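Local coordinates for DNA polymerase III subunit beta (Pseudomonas aeruginosa, PDB 4TSZ), which tethers DNA polymerases and other proteins to DNA and so confers processivity on them, at residues E[3-8]-E[86-91]; E[16-21]-E[52-57]; E[135-140]-E[204-209]; E[140-145]-E[179-184]. One frame throughout, in Å; residues are numbered along the deposited sequence.

Contact 1 of 4, residues E[3-8]-E[86-91]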
loop_
_atom_site.group_PDB
_atom_site.type_symbol
_atom_site.label_atom_id
_atom_site.label_comp_id
_atom_site.label_asym_id
_atom_site.label_seq_id
_atom_site.Cartn_x
_atom_site.Cartn_y
_atom_site.Cartn_z
ATOM N N HIS E 3 -0.616 -37.463 10.564
ATOM C CA HIS E 3 0.816 -37.181 10.492
ATOM C C HIS E 3 1.310 -37.251 9.064
ATOM O O HIS E 3 0.979 -38.188 8.345
ATOM C CB HIS E 3 1.645 -38.122 11.394
ATOM C CG HIS E 3 3.123 -38.017 11.160
ATOM N ND1 HIS E 3 3.814 -38.990 10.462
ATOM C CD2 HIS E 3 3.978 -37.009 11.457
ATOM C CE1 HIS E 3 5.067 -38.570 10.400
ATOM N NE2 HIS E 3 5.214 -37.388 10.989
ATOM N N PHE E 4 2.120 -36.262 8.660
ATOM C CA PHE E 4 2.702 -36.193 7.322
ATOM C C PHE E 4 3.946 -35.302 7.299
ATOM O O PHE E 4 4.163 -34.493 8.204
ATOM C CB PHE E 4 1.657 -35.710 6.278
ATOM C CG PHE E 4 1.137 -34.306 6.468
ATOM C CD1 PHE E 4 0.064 -34.050 7.321
ATOM C CD2 PHE E 4 1.705 -33.239 5.783
ATOM C CE1 PHE E 4 -0.426 -32.750 7.488
ATOM C CE2 PHE E 4 1.226 -31.939 5.964
ATOM C CZ PHE E 4 0.164 -31.699 6.820
ATOM N N THR E 5 4.763 -35.483 6.265
ATOM C CA THR E 5 5.941 -34.677 5.967
ATOM C C THR E 5 5.686 -34.021 4.612
ATOM O O THR E 5 5.031 -34.618 3.737
ATOM C CB THR E 5 7.264 -35.465 6.036
ATOM O OG1 THR E 5 7.190 -36.623 5.208
ATOM C CG2 THR E 5 7.640 -35.855 7.450
ATOM N N ILE E 6 6.150 -32.767 4.472
ATOM C CA ILE E 6 5.960 -31.961 3.268
ATOM C C ILE E 6 7.071 -30.900 3.145
ATOM O O ILE E 6 7.528 -30.358 4.158
ATOM C CB ILE E 6 4.512 -31.333 3.268
ATOM C CG1 ILE E 6 4.136 -30.688 1.909
ATOM C CG2 ILE E 6 4.261 -30.393 4.473
ATOM C CD1 ILE E 6 2.631 -30.550 1.634
ATOM N N GLN E 7 7.495 -30.604 1.905
ATOM C CA GLN E 7 8.477 -29.558 1.633
ATOM C C GLN E 7 7.775 -28.228 1.823
ATOM O O GLN E 7 6.588 -28.114 1.504
ATOM C CB GLN E 7 9.011 -29.657 0.191
ATOM C CG GLN E 7 10.008 -30.786 -0.042
ATOM C CD GLN E 7 11.378 -30.492 0.520
ATOM O OE1 GLN E 7 11.824 -31.123 1.488
ATOM N NE2 GLN E 7 12.080 -29.527 -0.071
ATOM N N ARG E 8 8.503 -27.230 2.352
ATOM C CA ARG E 8 7.998 -25.877 2.618
ATOM C C ARG E 8 7.160 -25.305 1.472
ATOM O O ARG E 8 6.025 -24.892 1.700
ATOM C CB ARG E 8 9.158 -24.925 2.988
ATOM C CG ARG E 8 8.730 -23.477 3.222
ATOM C CD ARG E 8 9.920 -22.549 3.262
ATOM N NE ARG E 8 9.536 -21.133 3.251
ATOM C CZ ARG E 8 9.356 -20.405 2.149
ATOM N NH1 ARG E 8 9.511 -20.949 0.949
ATOM N NH2 ARG E 8 9.018 -19.125 2.242
ATOM N N ASP E 86 13.076 -24.532 1.150
ATOM C CA ASP E 86 13.191 -25.964 0.855
ATOM C C ASP E 86 13.288 -26.944 2.041
ATOM O O ASP E 86 13.586 -28.123 1.837
ATOM C CB ASP E 86 14.218 -26.210 -0.263
ATOM C CG ASP E 86 13.923 -25.414 -1.525
ATOM O OD1 ASP E 86 12.947 -25.760 -2.229
ATOM O OD2 ASP E 86 14.659 -24.430 -1.797
ATOM N N VAL E 87 12.966 -26.485 3.269
ATOM C CA VAL E 87 12.991 -27.344 4.462
ATOM C C VAL E 87 11.848 -28.389 4.445
ATOM O O VAL E 87 10.761 -28.114 3.915
ATOM C CB VAL E 87 13.030 -26.517 5.786
ATOM C CG1 VAL E 87 11.676 -25.883 6.118
ATOM C CG2 VAL E 87 13.536 -27.347 6.966
ATOM N N LEU E 88 12.111 -29.590 5.005
ATOM C CA LEU E 88 11.092 -30.629 5.150
ATOM C C LEU E 88 10.356 -30.364 6.473
ATOM O O LEU E 88 10.990 -30.228 7.528
ATOM C CB LEU E 88 11.708 -32.033 5.145
ATOM C CG LEU E 88 10.713 -33.214 5.131
ATOM C CD1 LEU E 88 9.951 -33.301 3.804
ATOM C CD2 LEU E 88 11.424 -34.527 5.411
ATOM N N ILE E 89 9.028 -30.245 6.406
ATOM C CA ILE E 89 8.198 -29.965 7.572
ATOM C C ILE E 89 7.495 -31.241 8.025
ATOM O O ILE E 89 6.841 -31.909 7.218
ATOM C CB ILE E 89 7.185 -28.819 7.283
ATOM C CG1 ILE E 89 7.863 -27.575 6.668
ATOM C CG2 ILE E 89 6.381 -28.447 8.536
ATOM C CD1 ILE E 89 6.876 -26.590 5.992
ATOM N N ASP E 90 7.620 -31.569 9.322
ATOM C CA ASP E 90 6.913 -32.691 9.920
ATOM C C ASP E 90 5.700 -32.118 10.663
ATOM O O ASP E 90 5.851 -31.227 11.508
ATOM C CB ASP E 90 7.814 -33.504 10.857
ATOM C CG ASP E 90 7.140 -34.777 11.338
ATOM O OD1 ASP E 90 6.305 -34.696 12.275
ATOM O OD2 ASP E 90 7.420 -35.846 10.764
ATOM N N ILE E 91 4.495 -32.592 10.302
ATOM C CA ILE E 91 3.234 -32.130 10.891
ATOM C C ILE E 91 2.460 -33.295 11.491
ATOM O O ILE E 91 2.186 -34.270 10.792
ATOM C CB ILE E 91 2.378 -31.302 9.877
ATOM C CG1 ILE E 91 3.101 -29.987 9.475
ATOM C CG2 ILE E 91 0.980 -30.992 10.456
ATOM C CD1 ILE E 91 2.531 -29.251 8.263
#
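Phe4 turns one ring face to Ile91, whose CB lies 4.0 Å from the centroid of the Phe4 ring and 20° off its normal, a CH-pi contact displaced toward the rim. The two side chains run side by side and point the same way, which also brings Ile91 CD1 to 3.7 Å from Phe4 CZ. The His3 ring is met at its edge: its NE2 donates to Asp90 OD2 at 2.7 Å, nearly straight (163°), with the oxygen close to the ring plane and approached on its syn side. ND1 of the same ring bonds Glu65, so a carboxylate at each nitrogen would favour a protonated imidazole. A third flat group, the Gln7 amide, is carried on a chain bent at chi2 (-75°), and its NE2 gives a bent bond of 2.8 Å to Asp86 O from above the carbonyl plane.

Between these ends the backbones pair antiparallel. Phe4 with Ile91 and Ile6 with Ile89 are hydrogen-bonded pairs, the shortest link being Ile89 N to Ile6 O at 2.7 Å. At the non-hydrogen-bonded pair of Thr5 and Asp90, Thr5 CA makes a CA-H...O contact with the neighbouring Ile89 O, 3.2 Å away. The pairing outlasts the strand, since Arg8 N, already in the helix, reaches Val87 O at 2.9 Å. Phe4, Ile6, Ile89 and Ile91 share the buried face, where Leu11 of helix 8-19 meets both isoleucines of 86-91, while Thr5, Gln7, Leu88 and Asp90 line the opposite one. This is one edge pair of an antiparallel sheet of four strands, with strand 3-7 outermost within the chain.

Contact 2 of 4, residues E[16-21]-E[52-57]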
loop_
_atom_site.group_PDB
_atom_site.type_symbol
_atom_site.label_atom_id
_atom_site.label_comp_id
_atom_site.label_asym_id
_atom_site.label_seq_id
_atom_site.Cartn_x
_atom_site.Cartn_y
_atom_site.Cartn_z
ATOM N N GLN E 16 -1.298 -20.593 0.913
ATOM C CA GLN E 16 -1.451 -19.166 0.587
ATOM C C GLN E 16 -2.755 -18.893 -0.151
ATOM O O GLN E 16 -3.422 -17.901 0.141
ATOM C CB GLN E 16 -0.259 -18.639 -0.229
ATOM C CG GLN E 16 1.005 -18.405 0.593
ATOM C CD GLN E 16 2.176 -17.913 -0.235
ATOM O OE1 GLN E 16 2.919 -17.026 0.178
ATOM N NE2 GLN E 16 2.394 -18.492 -1.406
ATOM N N LEU E 17 -3.131 -19.785 -1.089
ATOM C CA LEU E 17 -4.372 -19.639 -1.859
ATOM C C LEU E 17 -5.591 -19.702 -0.953
ATOM O O LEU E 17 -6.421 -18.790 -0.962
ATOM C CB LEU E 17 -4.477 -20.700 -2.970
ATOM C CG LEU E 17 -3.536 -20.562 -4.164
ATOM C CD1 LEU E 17 -3.858 -21.582 -5.203
ATOM C CD2 LEU E 17 -3.605 -19.172 -4.795
ATOM N N VAL E 18 -5.655 -20.764 -0.139
ATOM C CA VAL E 18 -6.713 -21.070 0.819
ATOM C C VAL E 18 -6.859 -19.996 1.907
ATOM O O VAL E 18 -7.983 -19.599 2.209
ATOM C CB VAL E 18 -6.504 -22.519 1.353
ATOM C CG1 VAL E 18 -7.055 -22.723 2.746
ATOM C CG2 VAL E 18 -7.069 -23.544 0.382
ATOM N N ALA E 19 -5.728 -19.498 2.457
ATOM C CA ALA E 19 -5.713 -18.460 3.496
ATOM C C ALA E 19 -6.288 -17.130 3.000
ATOM O O ALA E 19 -6.820 -16.364 3.801
ATOM C CB ALA E 19 -4.303 -18.261 4.028
ATOM N N GLY E 20 -6.211 -16.902 1.690
ATOM C CA GLY E 20 -6.742 -15.720 1.015
ATOM C C GLY E 20 -8.243 -15.542 1.149
ATOM O O GLY E 20 -8.730 -14.410 1.122
ATOM N N VAL E 21 -8.993 -16.650 1.303
ATOM C CA VAL E 21 -10.452 -16.595 1.478
ATOM C C VAL E 21 -10.840 -16.552 2.971
ATOM O O VAL E 21 -11.975 -16.215 3.306
ATOM C CB VAL E 21 -11.239 -17.652 0.649
ATOM C CG1 VAL E 21 -10.786 -17.659 -0.814
ATOM C CG2 VAL E 21 -11.135 -19.047 1.260
ATOM N N VAL E 52 -17.749 -18.370 -0.239
ATOM C CA VAL E 52 -16.801 -19.060 -1.097
ATOM C C VAL E 52 -16.046 -20.119 -0.305
ATOM O O VAL E 52 -15.837 -19.972 0.897
ATOM C CB VAL E 52 -15.841 -18.128 -1.914
ATOM C CG1 VAL E 52 -16.610 -17.069 -2.698
ATOM C CG2 VAL E 52 -14.776 -17.483 -1.032
ATOM N N GLU E 53 -15.654 -21.190 -0.995
ATOM C CA GLU E 53 -14.851 -22.269 -0.445
ATOM C C GLU E 53 -13.711 -22.534 -1.416
ATOM O O GLU E 53 -13.940 -22.702 -2.617
ATOM C CB GLU E 53 -15.685 -23.541 -0.218
ATOM C CG GLU E 53 -14.888 -24.650 0.437
ATOM C CD GLU E 53 -15.559 -26.004 0.416
ATOM O OE1 GLU E 53 -16.068 -26.433 1.477
ATOM O OE2 GLU E 53 -15.572 -26.639 -0.663
ATOM N N LEU E 54 -12.491 -22.559 -0.899
ATOM C CA LEU E 54 -11.329 -22.849 -1.717
ATOM C C LEU E 54 -10.627 -24.083 -1.178
ATOM O O LEU E 54 -10.390 -24.182 0.023
ATOM C CB LEU E 54 -10.389 -21.636 -1.810
ATOM C CG LEU E 54 -9.266 -21.703 -2.867
ATOM C CD1 LEU E 54 -9.810 -21.966 -4.272
ATOM C CD2 LEU E 54 -8.486 -20.407 -2.900
ATOM N N VAL E 55 -10.337 -25.039 -2.072
ATOM C CA VAL E 55 -9.673 -26.303 -1.748
ATOM C C VAL E 55 -8.369 -26.422 -2.547
ATOM O O VAL E 55 -8.376 -26.271 -3.761
ATOM C CB VAL E 55 -10.598 -27.545 -1.963
ATOM C CG1 VAL E 55 -9.874 -28.856 -1.622
ATOM C CG2 VAL E 55 -11.901 -27.422 -1.170
ATOM N N GLY E 56 -7.276 -26.692 -1.845
ATOM C CA GLY E 56 -5.959 -26.937 -2.424
ATOM C C GLY E 56 -5.549 -28.373 -2.157
ATOM O O GLY E 56 -5.866 -28.920 -1.099
ATOM N N ARG E 57 -4.876 -29.008 -3.122
ATOM C CA ARG E 57 -4.461 -30.407 -2.987
ATOM C C ARG E 57 -2.975 -30.604 -3.245
ATOM O O ARG E 57 -2.416 -29.972 -4.145
ATOM C CB ARG E 57 -5.299 -31.325 -3.900
ATOM C CG ARG E 57 -6.645 -31.716 -3.298
ATOM C CD ARG E 57 -7.613 -32.252 -4.345
ATOM N NE ARG E 57 -8.402 -31.175 -4.965
ATOM C CZ ARG E 57 -8.129 -30.597 -6.138
ATOM N NH1 ARG E 57 -7.099 -31.009 -6.867
ATOM N NH2 ARG E 57 -8.900 -29.619 -6.598
#
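This is helix-on-sheet packing: Leu17, Val18 and Val21, from the C-terminal part of helix 8-19 and the residues next to it, rest on Val52, Leu54 and Gly56 of strand 52-59. The alternation of the strand sets the pattern, since Val52 and Leu54 direct their side chains to the helix whereas Glu53 and Val55 direct theirs away. Leu54 is central. Its CG is anti to the backbone N (chi1 -168°), and from there CD2 reaches the helix backbone, 3.3 Å from Leu17 O, and lies 4.0 Å from Leu17 CB.

Val18 works through one methyl, CG2, which sits on the strand backbone at 3.4 Å from Leu54 O and 3.9 Å from Gly56 N. Glycine, lacking a side chain, presents bare main chain to that methyl. Val21 spans both inward-pointing side chains, Val52 and Leu54: its CB meets Val52 CG2 at 3.9 Å, while its CG2 lies 4.1 Å from Leu54 CB, the side chains of Val21 and Leu54 crossing at about a right angle. All of these are van der Waals contacts, mostly between buried residues.

Leu208 of helix 199-208 also touches Leu17 and Leu54, and Phe234 of the neighbouring strand 232-237 touches Val52 and Leu54. Strand 52-59 pairs there with the central domain inside one continuous sheet, an arrangement characteristic of the bacterial beta processivity factor, whose helices pack against the inner side of such sheets.

Contact 3 of 4, residues E[135-140]-E[204-209]; sequences KLRRLI and ELARLL
Ile140 and Ala206 form the tight part of this helix pair, with Ile140 CG2 only 3.6 Å from Ala206 CB. The small alanine lies where the backbones come nearest, and the segment axes pass 9.2 Å apart with their directions at 140°, closer to antiparallel than to perpendicular. Beside it, Leu209, just past the end of helix 199-208, sends CD1 to 3.8 Å from Leu136 CG. Leu205 completes this buried apolar side, its CD2 4.2 Å from Ile140 CD1.

The other side is polar and looser. Arg137 has CG anti to the backbone N (chi1 -157°) and an extended chain that carries its guanidinium to the carbonyl end of the opposite helix. Ala206 O stands 3.1 Å above the plane of the Arg137 guanidinium, over its centre, but the angles do not make a hydrogen bond. At the edge, NH1 makes a long, weak bond of 3.4 Å to Leu209 O, though a fairly straight one (157°). A water accepts from Arg137 NH2 and donates to Arg207 O, both at 2.9 Å. The firmer partner of the guanidinium is Asp141, which forms a salt bridge with NE. A positive group near these carbonyls would probably suit the helix end electrostatically. Leu136 and Leu209 seat this obliquely antiparallel helix pair on strand 215-221, as expected of a beta sliding factor domain, where paired helices line the concave side of curved antiparallel sheets.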
loop_
_atom_site.group_PDB
_atom_site.type_symbol
_atom_site.label_atom_id
_atom_site.label_comp_id
_atom_site.label_asym_id
_atom_site.label_seq_id
_atom_site.Cartn_x
_atom_site.Cartn_y
_atom_site.Cartn_z
ATOM N N LYS E 135 -9.501 -16.698 -21.002
ATOM C CA LYS E 135 -10.782 -16.269 -21.576
ATOM C C LYS E 135 -11.780 -15.925 -20.474
ATOM O O LYS E 135 -12.472 -14.906 -20.575
ATOM C CB LYS E 135 -11.368 -17.334 -22.513
ATOM C CG LYS E 135 -10.621 -17.488 -23.823
ATOM C CD LYS E 135 -11.283 -18.531 -24.705
ATOM C CE LYS E 135 -10.518 -18.753 -25.984
ATOM N NZ LYS E 135 -11.249 -19.660 -26.901
ATOM N N LEU E 136 -11.844 -16.757 -19.414
ATOM C CA LEU E 136 -12.738 -16.496 -18.289
ATOM C C LEU E 136 -12.299 -15.257 -17.506
ATOM O O LEU E 136 -13.148 -14.437 -17.158
ATOM C CB LEU E 136 -12.879 -17.721 -17.370
ATOM C CG LEU E 136 -13.824 -17.580 -16.165
ATOM C CD1 LEU E 136 -15.242 -17.178 -16.589
ATOM C CD2 LEU E 136 -13.850 -18.850 -15.354
ATOM N N ARG E 137 -10.978 -15.116 -17.248
ATOM C CA ARG E 137 -10.419 -13.965 -16.548
ATOM C C ARG E 137 -10.729 -12.656 -17.301
ATOM O O ARG E 137 -11.088 -11.671 -16.653
ATOM C CB ARG E 137 -8.902 -14.112 -16.305
ATOM C CG ARG E 137 -8.450 -13.240 -15.144
ATOM C CD ARG E 137 -6.962 -13.031 -15.044
ATOM N NE ARG E 137 -6.686 -11.986 -14.059
ATOM C CZ ARG E 137 -5.791 -12.083 -13.083
ATOM N NH1 ARG E 137 -5.053 -13.180 -12.955
ATOM N NH2 ARG E 137 -5.621 -11.080 -12.230
ATOM N N ARG E 138 -10.604 -12.663 -18.656
ATOM C CA ARG E 138 -10.922 -11.544 -19.554
ATOM C C ARG E 138 -12.380 -11.103 -19.347
ATOM O O ARG E 138 -12.624 -9.918 -19.176
ATOM C CB ARG E 138 -10.693 -11.942 -21.025
ATOM C CG ARG E 138 -10.954 -10.822 -22.049
ATOM C CD ARG E 138 -10.971 -11.339 -23.491
ATOM N NE ARG E 138 -10.781 -10.266 -24.486
ATOM C CZ ARG E 138 -11.748 -9.722 -25.236
ATOM N NH1 ARG E 138 -13.001 -10.141 -25.126
ATOM N NH2 ARG E 138 -11.463 -8.759 -26.105
ATOM N N LEU E 139 -13.338 -12.056 -19.328
ATOM C CA LEU E 139 -14.764 -11.765 -19.117
ATOM C C LEU E 139 -15.008 -11.031 -17.803
ATOM O O LEU E 139 -15.766 -10.053 -17.781
ATOM C CB LEU E 139 -15.621 -13.039 -19.177
ATOM C CG LEU E 139 -15.750 -13.738 -20.531
ATOM C CD1 LEU E 139 -16.541 -15.000 -20.392
ATOM C CD2 LEU E 139 -16.435 -12.854 -21.570
ATOM N N ILE E 140 -14.323 -11.471 -16.719
ATOM C CA ILE E 140 -14.450 -10.874 -15.387
ATOM C C ILE E 140 -13.766 -9.500 -15.352
ATOM O O ILE E 140 -14.411 -8.527 -14.972
ATOM C CB ILE E 140 -13.949 -11.817 -14.248
ATOM C CG1 ILE E 140 -14.684 -13.178 -14.260
ATOM C CG2 ILE E 140 -14.064 -11.124 -12.868
ATOM C CD1 ILE E 140 -14.001 -14.330 -13.430
ATOM N N GLU E 204 -12.443 -12.824 -6.408
ATOM C CA GLU E 204 -11.524 -13.834 -5.891
ATOM C C GLU E 204 -11.161 -14.797 -7.019
ATOM O O GLU E 204 -9.974 -15.028 -7.243
ATOM C CB GLU E 204 -12.150 -14.604 -4.708
ATOM C CG GLU E 204 -11.207 -15.590 -4.023
ATOM C CD GLU E 204 -9.884 -15.016 -3.547
ATOM O OE1 GLU E 204 -9.901 -13.984 -2.837
ATOM O OE2 GLU E 204 -8.827 -15.581 -3.911
ATOM N N LEU E 205 -12.188 -15.322 -7.741
ATOM C CA LEU E 205 -12.011 -16.238 -8.863
ATOM C C LEU E 205 -11.072 -15.659 -9.938
ATOM O O LEU E 205 -10.151 -16.362 -10.366
ATOM C CB LEU E 205 -13.366 -16.654 -9.472
ATOM C CG LEU E 205 -13.319 -17.595 -10.688
ATOM C CD1 LEU E 205 -12.573 -18.901 -10.376
ATOM C CD2 LEU E 205 -14.717 -17.873 -11.224
ATOM N N ALA E 206 -11.288 -14.389 -10.356
ATOM C CA ALA E 206 -10.449 -13.721 -11.367
ATOM C C ALA E 206 -8.977 -13.688 -10.944
ATOM O O ALA E 206 -8.105 -13.959 -11.773
ATOM C CB ALA E 206 -10.946 -12.311 -11.642
ATOM N N ARG E 207 -8.712 -13.412 -9.651
ATOM C CA ARG E 207 -7.360 -13.375 -9.095
ATOM C C ARG E 207 -6.701 -14.754 -9.075
ATOM O O ARG E 207 -5.478 -14.843 -9.213
ATOM C CB ARG E 207 -7.341 -12.745 -7.698
ATOM C CG ARG E 207 -7.566 -11.237 -7.700
ATOM C CD ARG E 207 -7.339 -10.628 -6.317
ATOM N NE ARG E 207 -8.252 -11.158 -5.299
ATOM C CZ ARG E 207 -9.400 -10.584 -4.950
ATOM N NH1 ARG E 207 -9.798 -9.462 -5.540
ATOM N NH2 ARG E 207 -10.161 -11.129 -4.009
ATOM N N LEU E 208 -7.504 -15.817 -8.926
ATOM C CA LEU E 208 -7.033 -17.202 -8.926
ATOM C C LEU E 208 -6.670 -17.710 -10.324
ATOM O O LEU E 208 -5.843 -18.614 -10.430
ATOM C CB LEU E 208 -8.073 -18.133 -8.277
ATOM C CG LEU E 208 -8.328 -17.960 -6.774
ATOM C CD1 LEU E 208 -9.597 -18.702 -6.354
ATOM C CD2 LEU E 208 -7.133 -18.431 -5.931
ATOM N N LEU E 209 -7.274 -17.131 -11.390
ATOM C CA LEU E 209 -7.056 -17.541 -12.785
ATOM C C LEU E 209 -5.742 -16.973 -13.373
ATOM O O LEU E 209 -5.752 -16.199 -14.335
ATOM C CB LEU E 209 -8.284 -17.212 -13.669
ATOM C CG LEU E 209 -9.620 -17.834 -13.268
ATOM C CD1 LEU E 209 -10.772 -17.103 -13.918
ATOM C CD2 LEU E 209 -9.671 -19.316 -13.567
HETATM O O HOH W 1 -4.017 -12.535 -10.229
#

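Contact 4 of 4, residues E[140-145]-E[179-184]; sequences IDRTSF and AMCSLD
Thr143 and Ala179 make the innermost contact: Thr143 CB is 3.8 Å from Ala179 CB, and that methyl also lies 3.6 Å from Thr143 O. The threonine methyl CG2 lies against the strand backbone instead, 3.6 Å from Cys181 N and 3.9 Å from Cys181 CB. Phe145 comes up beside the same alanine, its CZ 3.9 Å from Ala179 CB at an oblique slant to the ring. Arg142 adds its CB, 4.2 Å from Cys181 CB, before the rest of its side chain leads off.

One shell out, polar bonds position Thr143 and Arg142. Thr143 OG1 lies between the backbone N and the carbonyl carbon (chi1 67°) and bonds Leu139 O in the preceding turn, while CG2 faces the strand. Ile140 O accepts from two amides, Thr143 N and, at 2.8 Å, Ser144 N, which holds the chain around Thr143 and Ser144 in a tight turn. Arg142 NH1 forms a salt bridge with Glu353, and Arg142 O bonds the hydroxyl of Tyr361. Polar groups are thus engaged within the turn or with other strands, so the union of 140-145 and the strand rests on shape and dispersion, without a hydrogen bond between the two segments.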
loop_
_atom_site.group_PDB
_atom_site.type_symbol
_atom_site.label_atom_id
_atom_site.label_comp_id
_atom_site.label_asym_id
_atom_site.label_seq_id
_atom_site.Cartn_x
_atom_site.Cartn_y
_atom_site.Cartn_z
ATOM N N ILE E 140 -14.323 -11.471 -16.719
ATOM C CA ILE E 140 -14.450 -10.874 -15.387
ATOM C C ILE E 140 -13.766 -9.500 -15.352
ATOM O O ILE E 140 -14.411 -8.527 -14.972
ATOM C CB ILE E 140 -13.949 -11.817 -14.248
ATOM C CG1 ILE E 140 -14.684 -13.178 -14.260
ATOM C CG2 ILE E 140 -14.064 -11.124 -12.868
ATOM C CD1 ILE E 140 -14.001 -14.330 -13.430
ATOM N N ASP E 141 -12.473 -9.429 -15.740
ATOM C CA ASP E 141 -11.680 -8.199 -15.712
ATOM C C ASP E 141 -12.197 -7.092 -16.642
ATOM O O ASP E 141 -12.031 -5.924 -16.315
ATOM C CB ASP E 141 -10.188 -8.480 -15.959
ATOM C CG ASP E 141 -9.471 -9.234 -14.845
ATOM O OD1 ASP E 141 -10.012 -9.292 -13.711
ATOM O OD2 ASP E 141 -8.362 -9.751 -15.100
ATOM N N ARG E 142 -12.851 -7.448 -17.763
ATOM C CA ARG E 142 -13.400 -6.436 -18.669
ATOM C C ARG E 142 -14.698 -5.825 -18.140
ATOM O O ARG E 142 -15.144 -4.813 -18.670
ATOM C CB ARG E 142 -13.624 -6.988 -20.107
ATOM C CG ARG E 142 -12.363 -7.310 -20.912
ATOM C CD ARG E 142 -11.595 -6.089 -21.352
ATOM N NE ARG E 142 -10.318 -6.444 -21.973
ATOM C CZ ARG E 142 -10.115 -6.535 -23.283
ATOM N NH1 ARG E 142 -11.107 -6.303 -24.134
ATOM N NH2 ARG E 142 -8.918 -6.857 -23.752
ATOM N N THR E 143 -15.324 -6.440 -17.119
ATOM C CA THR E 143 -16.621 -5.973 -16.626
ATOM C C THR E 143 -16.767 -5.695 -15.141
ATOM O O THR E 143 -17.715 -4.997 -14.781
ATOM C CB THR E 143 -17.732 -6.967 -17.050
ATOM O OG1 THR E 143 -17.529 -8.201 -16.358
ATOM C CG2 THR E 143 -17.791 -7.197 -18.566
ATOM N N SER E 144 -15.888 -6.265 -14.282
ATOM C CA SER E 144 -16.000 -6.209 -12.815
ATOM C C SER E 144 -16.170 -4.851 -12.157
ATOM O O SER E 144 -16.878 -4.766 -11.158
ATOM C CB SER E 144 -14.931 -7.044 -12.117
ATOM O OG SER E 144 -13.645 -6.457 -12.231
ATOM N N PHE E 145 -15.588 -3.787 -12.747
ATOM C CA PHE E 145 -15.691 -2.417 -12.222
ATOM C C PHE E 145 -17.149 -1.913 -12.194
ATOM O O PHE E 145 -17.445 -1.016 -11.410
ATOM C CB PHE E 145 -14.827 -1.470 -13.072
ATOM C CG PHE E 145 -15.382 -1.217 -14.466
ATOM C CD1 PHE E 145 -16.319 -0.210 -14.689
ATOM C CD2 PHE E 145 -14.994 -2.007 -15.542
ATOM C CE1 PHE E 145 -16.863 -0.004 -15.953
ATOM C CE2 PHE E 145 -15.532 -1.792 -16.816
ATOM C CZ PHE E 145 -16.437 -0.770 -17.018
ATOM N N ALA E 179 -21.405 -2.926 -17.919
ATOM C CA ALA E 179 -20.296 -3.506 -18.663
ATOM C C ALA E 179 -20.686 -4.937 -19.066
ATOM O O ALA E 179 -21.265 -5.676 -18.267
ATOM C CB ALA E 179 -19.031 -3.518 -17.834
ATOM N N MET E 180 -20.400 -5.306 -20.306
ATOM C CA MET E 180 -20.665 -6.648 -20.813
ATOM C C MET E 180 -19.569 -7.128 -21.756
ATOM O O MET E 180 -18.996 -6.334 -22.500
ATOM C CB MET E 180 -22.075 -6.793 -21.406
ATOM C CG MET E 180 -22.254 -6.112 -22.738
ATOM S SD MET E 180 -23.929 -6.130 -23.402
ATOM C CE MET E 180 -24.172 -7.814 -23.604
ATOM N N CYS E 181 -19.241 -8.414 -21.678
ATOM C CA CYS E 181 -18.229 -9.020 -22.542
ATOM C C CYS E 181 -18.712 -10.397 -22.976
ATOM O O CYS E 181 -19.202 -11.151 -22.140
ATOM C CB CYS E 181 -16.872 -9.088 -21.846
ATOM S SG CYS E 181 -15.507 -9.530 -22.954
ATOM N N SER E 182 -18.629 -10.699 -24.284
ATOM C CA SER E 182 -19.073 -11.978 -24.850
ATOM C C SER E 182 -17.926 -12.666 -25.570
ATOM O O SER E 182 -17.149 -12.006 -26.266
ATOM C CB SER E 182 -20.230 -11.761 -25.824
ATOM O OG SER E 182 -21.297 -11.030 -25.245
ATOM N N LEU E 183 -17.811 -13.981 -25.396
ATOM C CA LEU E 183 -16.789 -14.803 -26.043
ATOM C C LEU E 183 -17.425 -16.098 -26.540
ATOM O O LEU E 183 -18.145 -16.751 -25.783
ATOM C CB LEU E 183 -15.609 -15.106 -25.091
ATOM C CG LEU E 183 -14.699 -13.937 -24.706
ATOM C CD1 LEU E 183 -13.638 -14.378 -23.698
ATOM C CD2 LEU E 183 -14.042 -13.282 -25.956
ATOM N N ASP E 184 -17.188 -16.451 -27.819
ATOM C CA ASP E 184 -17.759 -17.676 -28.372
ATOM C C ASP E 184 -16.926 -18.893 -27.965
ATOM O O ASP E 184 -15.982 -19.284 -28.660
ATOM C CB ASP E 184 -18.078 -17.577 -29.881
ATOM C CG ASP E 184 -16.911 -17.237 -30.780
ATOM O OD1 ASP E 184 -16.424 -16.088 -30.709
ATOM O OD2 ASP E 184 -16.520 -18.102 -31.596
#

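In the fold
From the N terminus, contact 1 pairs strand 3-7 with 86-91 and so closes a long loop through the N-terminal domain. Contact 2 is nested inside that loop: the helix that follows strand 3-7 packs its C-terminal part on strand 52-59. The central domain begins a second series, in which contact 3 joins helices 133-141 and 199-208, and contact 4 nests within it, sharing Ile140 and tying 140-145 to strand 177-184. Where contacts 2 and 3 meet, the two domains touch, Leu17 CD2 lying 3.8 Å from Leu208 CD2. Contact 1 stands apart, its centre about 41 Å from that of contact 4.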